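PDB 7LQX: glycosyl hydrolase BlGH5_18 from Bifidobacterium longum subsp. infantis, which is a glycoside hydrolase of subfamily GH5_18 that probably cleaves mannose-containing core fragments during bacterial breakdown of N-glycans. Local coordinates for residues A382-L396 and R424-Y437. Residues are numbered along the deposited sequence; the frame is centred on the assembly and turned at random.
Sequences ACGPGGSIFERWMRL and RLETDDEPHGAKYY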
# COMPACT_ATOMS: atom_id res chain seq x y z
N ALA A 382 17.46 -26.16 -16.41
CA ALA A 382 18.83 -26.61 -16.62
C ALA A 382 19.81 -25.44 -16.73
O ALA A 382 21.02 -25.65 -16.61
CB ALA A 382 18.91 -27.45 -17.89
N CYS A 383 19.31 -24.23 -16.96
CA CYS A 383 20.16 -23.04 -17.04
C CYS A 383 20.45 -22.42 -15.69
O CYS A 383 21.32 -21.54 -15.60
CB CYS A 383 19.50 -22.00 -17.94
SG CYS A 383 19.28 -22.53 -19.64
N GLY A 384 19.76 -22.83 -14.63
CA GLY A 384 19.97 -22.23 -13.33
C GLY A 384 21.05 -22.92 -12.52
O GLY A 384 21.59 -23.95 -12.90
N PRO A 385 21.35 -22.36 -11.35
CA PRO A 385 22.43 -22.90 -10.51
C PRO A 385 22.21 -24.38 -10.17
O PRO A 385 21.17 -24.77 -9.66
CB PRO A 385 22.39 -22.02 -9.26
CG PRO A 385 21.82 -20.72 -9.74
CD PRO A 385 20.80 -21.10 -10.79
N GLY A 386 23.23 -25.19 -10.46
CA GLY A 386 23.15 -26.62 -10.31
C GLY A 386 22.65 -27.36 -11.53
O GLY A 386 22.67 -28.60 -11.53
N GLY A 387 22.19 -26.64 -12.56
CA GLY A 387 21.67 -27.26 -13.75
C GLY A 387 22.76 -27.66 -14.73
O GLY A 387 23.91 -27.25 -14.63
N SER A 388 22.37 -28.47 -15.71
CA SER A 388 23.35 -29.05 -16.63
C SER A 388 23.94 -28.01 -17.58
O SER A 388 25.13 -28.06 -17.89
CB SER A 388 22.70 -30.19 -17.41
OG SER A 388 21.43 -29.81 -17.90
N ILE A 389 23.12 -27.08 -18.09
CA ILE A 389 23.66 -26.02 -18.95
C ILE A 389 24.60 -25.13 -18.15
O ILE A 389 25.71 -24.81 -18.59
CB ILE A 389 22.52 -25.20 -19.56
CG1 ILE A 389 21.68 -26.03 -20.54
CG2 ILE A 389 23.07 -23.96 -20.27
CD1 ILE A 389 22.40 -26.40 -21.84
N PHE A 390 24.15 -24.71 -16.96
CA PHE A 390 24.96 -23.89 -16.06
C PHE A 390 26.32 -24.53 -15.83
O PHE A 390 27.35 -23.88 -16.01
CB PHE A 390 24.17 -23.78 -14.75
CG PHE A 390 24.72 -22.79 -13.74
CD1 PHE A 390 25.77 -23.14 -12.91
CD2 PHE A 390 24.13 -21.54 -13.59
CE1 PHE A 390 26.25 -22.24 -11.96
CE2 PHE A 390 24.61 -20.65 -12.64
CZ PHE A 390 25.67 -21.00 -11.83
N GLU A 391 26.34 -25.81 -15.48
CA GLU A 391 27.61 -26.46 -15.13
C GLU A 391 28.50 -26.69 -16.34
O GLU A 391 29.72 -26.58 -16.22
CB GLU A 391 27.34 -27.73 -14.33
CG GLU A 391 26.69 -27.37 -12.99
CD GLU A 391 26.64 -28.50 -11.98
OE1 GLU A 391 26.79 -29.68 -12.35
OE2 GLU A 391 26.43 -28.18 -10.79
N ARG A 392 27.93 -27.01 -17.51
CA ARG A 392 28.77 -27.13 -18.69
C ARG A 392 29.44 -25.80 -19.02
O ARG A 392 30.64 -25.74 -19.33
CB ARG A 392 27.95 -27.63 -19.88
CG ARG A 392 27.53 -29.07 -19.76
CD ARG A 392 26.72 -29.50 -20.96
NE ARG A 392 26.27 -30.88 -20.89
CZ ARG A 392 27.02 -31.93 -21.22
NH1 ARG A 392 28.26 -31.74 -21.66
NH2 ARG A 392 26.53 -33.16 -21.14
N TRP A 393 28.67 -24.70 -18.99
CA TRP A 393 29.26 -23.39 -19.23
C TRP A 393 30.36 -23.11 -18.21
O TRP A 393 31.45 -22.65 -18.56
CB TRP A 393 28.18 -22.30 -19.22
CG TRP A 393 28.73 -20.97 -19.62
CD1 TRP A 393 28.74 -20.42 -20.88
CD2 TRP A 393 29.39 -20.02 -18.76
NE1 TRP A 393 29.34 -19.19 -20.85
CE2 TRP A 393 29.76 -18.92 -19.57
CE3 TRP A 393 29.71 -19.99 -17.40
CZ2 TRP A 393 30.42 -17.81 -19.06
CZ3 TRP A 393 30.36 -18.89 -16.89
CH2 TRP A 393 30.71 -17.81 -17.72
N MSE A 394 30.09 -23.38 -16.93
CA MSE A 394 31.06 -23.12 -15.88
C MSE A 394 32.36 -23.90 -16.10
O MSE A 394 33.45 -23.39 -15.83
CB MSE A 394 30.48 -23.43 -14.49
CG MSE A 394 29.40 -22.46 -14.06
SE MSE A 394 30.17 -20.70 -13.77
CE MSE A 394 28.51 -19.71 -13.69
N ARG A 395 32.25 -25.13 -16.60
CA ARG A 395 33.45 -25.93 -16.85
C ARG A 395 34.28 -25.34 -17.97
O ARG A 395 35.50 -25.19 -17.85
CB ARG A 395 33.05 -27.37 -17.18
CG ARG A 395 34.20 -28.34 -17.08
CD ARG A 395 33.94 -29.61 -17.86
NE ARG A 395 34.16 -29.39 -19.29
CZ ARG A 395 33.20 -29.32 -20.22
NH1 ARG A 395 31.92 -29.47 -19.89
NH2 ARG A 395 33.52 -29.11 -21.48
N LEU A 396 33.63 -24.99 -19.09
CA LEU A 396 34.33 -24.36 -20.20
C LEU A 396 34.93 -23.02 -19.78
O LEU A 396 36.04 -22.68 -20.22
CB LEU A 396 33.36 -24.17 -21.37
CG LEU A 396 33.03 -25.47 -22.11
CD1 LEU A 396 31.79 -25.26 -22.98
CD2 LEU A 396 34.21 -25.94 -22.95
N ARG A 424 33.53 -24.41 -31.62
CA ARG A 424 33.27 -25.64 -30.90
C ARG A 424 31.91 -25.54 -30.24
O ARG A 424 31.59 -24.51 -29.64
CB ARG A 424 34.33 -25.91 -29.82
CG ARG A 424 33.92 -27.02 -28.85
CD ARG A 424 35.13 -27.72 -28.23
NE ARG A 424 35.94 -26.82 -27.41
CZ ARG A 424 36.23 -27.01 -26.12
NH1 ARG A 424 35.79 -28.07 -25.46
NH2 ARG A 424 36.98 -26.12 -25.50
N LEU A 425 31.12 -26.60 -30.34
CA LEU A 425 29.80 -26.66 -29.74
C LEU A 425 29.74 -27.83 -28.77
O LEU A 425 30.27 -28.90 -29.05
CB LEU A 425 28.73 -26.86 -30.81
CG LEU A 425 28.54 -25.71 -31.79
CD1 LEU A 425 27.66 -26.14 -32.94
CD2 LEU A 425 27.95 -24.49 -31.08
N GLU A 426 29.06 -27.63 -27.65
CA GLU A 426 28.84 -28.69 -26.67
C GLU A 426 27.35 -28.85 -26.43
O GLU A 426 26.67 -27.89 -26.05
CB GLU A 426 29.56 -28.37 -25.36
CG GLU A 426 29.39 -29.44 -24.31
CD GLU A 426 30.36 -29.29 -23.17
OE1 GLU A 426 31.54 -28.97 -23.44
OE2 GLU A 426 29.95 -29.50 -22.01
N THR A 427 26.84 -30.06 -26.63
CA THR A 427 25.42 -30.32 -26.44
C THR A 427 25.15 -30.83 -25.03
O THR A 427 26.02 -31.38 -24.35
CB THR A 427 24.92 -31.33 -27.48
OG1 THR A 427 25.70 -32.52 -27.41
CG2 THR A 427 25.01 -30.75 -28.88
N ASP A 428 23.90 -30.67 -24.59
CA ASP A 428 23.51 -31.04 -23.23
C ASP A 428 22.86 -32.41 -23.28
O ASP A 428 21.63 -32.53 -23.39
CB ASP A 428 22.57 -30.01 -22.64
CG ASP A 428 22.43 -30.16 -21.14
OD1 ASP A 428 23.30 -30.81 -20.52
OD2 ASP A 428 21.45 -29.62 -20.56
N ASP A 429 23.67 -33.45 -23.14
CA ASP A 429 23.24 -34.79 -23.49
C ASP A 429 22.31 -35.41 -22.47
O ASP A 429 21.47 -36.24 -22.83
CB ASP A 429 24.48 -35.67 -23.69
CG ASP A 429 25.37 -35.17 -24.82
OD1 ASP A 429 24.86 -34.46 -25.71
OD2 ASP A 429 26.59 -35.48 -24.82
N GLU A 430 22.42 -35.02 -21.20
CA GLU A 430 21.57 -35.57 -20.14
C GLU A 430 21.12 -34.41 -19.25
O GLU A 430 21.64 -34.22 -18.14
CB GLU A 430 22.31 -36.65 -19.34
CG GLU A 430 22.65 -37.91 -20.14
CD GLU A 430 23.39 -38.96 -19.32
OE1 GLU A 430 23.22 -38.97 -18.08
OE2 GLU A 430 24.14 -39.76 -19.91
N PRO A 431 20.15 -33.62 -19.71
CA PRO A 431 19.79 -32.41 -18.96
C PRO A 431 19.25 -32.69 -17.57
O PRO A 431 18.63 -33.73 -17.32
CB PRO A 431 18.72 -31.76 -19.84
CG PRO A 431 19.01 -32.27 -21.23
CD PRO A 431 19.46 -33.70 -21.01
N HIS A 432 19.50 -31.75 -16.66
CA HIS A 432 18.92 -31.81 -15.33
C HIS A 432 18.76 -30.40 -14.80
O HIS A 432 19.45 -29.46 -15.23
CB HIS A 432 19.73 -32.69 -14.36
CG HIS A 432 21.14 -32.23 -14.15
ND1 HIS A 432 21.47 -31.19 -13.31
CD2 HIS A 432 22.30 -32.68 -14.67
CE1 HIS A 432 22.78 -31.02 -13.32
NE2 HIS A 432 23.31 -31.91 -14.14
N GLY A 433 17.87 -30.26 -13.82
CA GLY A 433 17.43 -28.96 -13.36
C GLY A 433 18.37 -28.30 -12.39
O GLY A 433 19.43 -28.82 -12.03
N ALA A 434 17.95 -27.12 -11.93
CA ALA A 434 18.79 -26.22 -11.13
C ALA A 434 18.66 -26.58 -9.66
O ALA A 434 17.97 -25.93 -8.88
CB ALA A 434 18.37 -24.78 -11.39
N LYS A 435 19.39 -27.63 -9.27
CA LYS A 435 19.20 -28.19 -7.94
C LYS A 435 19.53 -27.20 -6.82
O LYS A 435 18.98 -27.32 -5.72
CB LYS A 435 20.03 -29.46 -7.78
CG LYS A 435 21.49 -29.30 -8.12
CD LYS A 435 22.25 -30.58 -7.82
CE LYS A 435 23.63 -30.57 -8.45
NZ LYS A 435 23.55 -30.73 -9.93
N TYR A 436 20.41 -26.23 -7.06
CA TYR A 436 20.76 -25.28 -6.01
C TYR A 436 19.86 -24.05 -6.00
O TYR A 436 19.75 -23.38 -4.97
CB TYR A 436 22.21 -24.81 -6.16
CG TYR A 436 23.23 -25.93 -6.15
CD1 TYR A 436 23.15 -26.98 -5.24
CD2 TYR A 436 24.26 -25.95 -7.08
CE1 TYR A 436 24.09 -28.00 -5.23
CE2 TYR A 436 25.20 -26.97 -7.08
CZ TYR A 436 25.11 -27.99 -6.17
OH TYR A 436 26.06 -28.99 -6.20
N TYR A 437 19.24 -23.72 -7.12
CA TYR A 437 18.27 -22.64 -7.16
C TYR A 437 17.02 -23.03 -6.39
O TYR A 437 16.52 -22.26 -5.57
CB TYR A 437 17.91 -22.41 -8.62
CG TYR A 437 17.11 -21.19 -8.98
CD1 TYR A 437 17.65 -19.92 -8.84
CD2 TYR A 437 15.86 -21.31 -9.56
CE1 TYR A 437 16.94 -18.80 -9.22
CE2 TYR A 437 15.15 -20.21 -9.95
CZ TYR A 437 15.69 -18.96 -9.79
OH TYR A 437 14.98 -17.86 -10.20
O HOH W 1 27.35 -29.45 -8.62
O HOH W 2 26.06 -31.01 -14.70
O HOH W 3 25.85 -31.75 -10.89
O HOH W 4 24.06 -33.17 -19.71
O HOH W 5 36.26 -29.05 -22.58
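Ser388, in the first turn of helix 388-396, ties the helix start to the tail leaving strand 424-426. Its OG donates to the syn lone pair of Asp428 OD2 at 2.7 Å and accepts from His432 N at 3.0 Å, while Ser388 N bonds His432 O; the serine CB makes a CH-pi contact over the His432 ring face. Packing is tightest just before the helix, where the type II turn from Gly384 to Gly387 meets Ala434: a side chain on Gly386 would hit Lys435 CG and Tyr436 N. Pro385 O takes Tyr436 N at 3.1 Å, from above the carbonyl plane.

One helical turn on, Arg392 reaches across, extended from CG to NE. Its salt bridges, NE to Asp428 OD1 (3.0 Å) and NH1 to Glu426 OE2 (2.8 Å), lie at the guanidinium edge, with Thr427 O over one face. Arg395, bent at chi3 (78°), salt-bridges Glu426 end-on, NH1 to OE2 and NH2 to OE1, guanidinium and carboxylate planes 11° apart; Arg392 stands nearly perpendicular (86°) to that carboxylate, meeting the shared OE2 from above its plane. A leucine at Arg392 would probably leave Asp428 OD1 without its charged mate and the Glu426 carboxylate with one arginine instead of two.

The looser flank is watery: separate waters link Glu391 to His432, Lys435 and Tyr436. Glu391 OE2 also hydrogen-bonds Tyr243 OH and makes a long salt bridge with Lys435 NZ (3.9 Å), which donates directly to Gly386 O. Strand 424-426 edges the small parallel sheet beside the barrel; with Glu399 as Arg395's second partner, the four-residue network probably neutralises much of the charge and ties tail to helix.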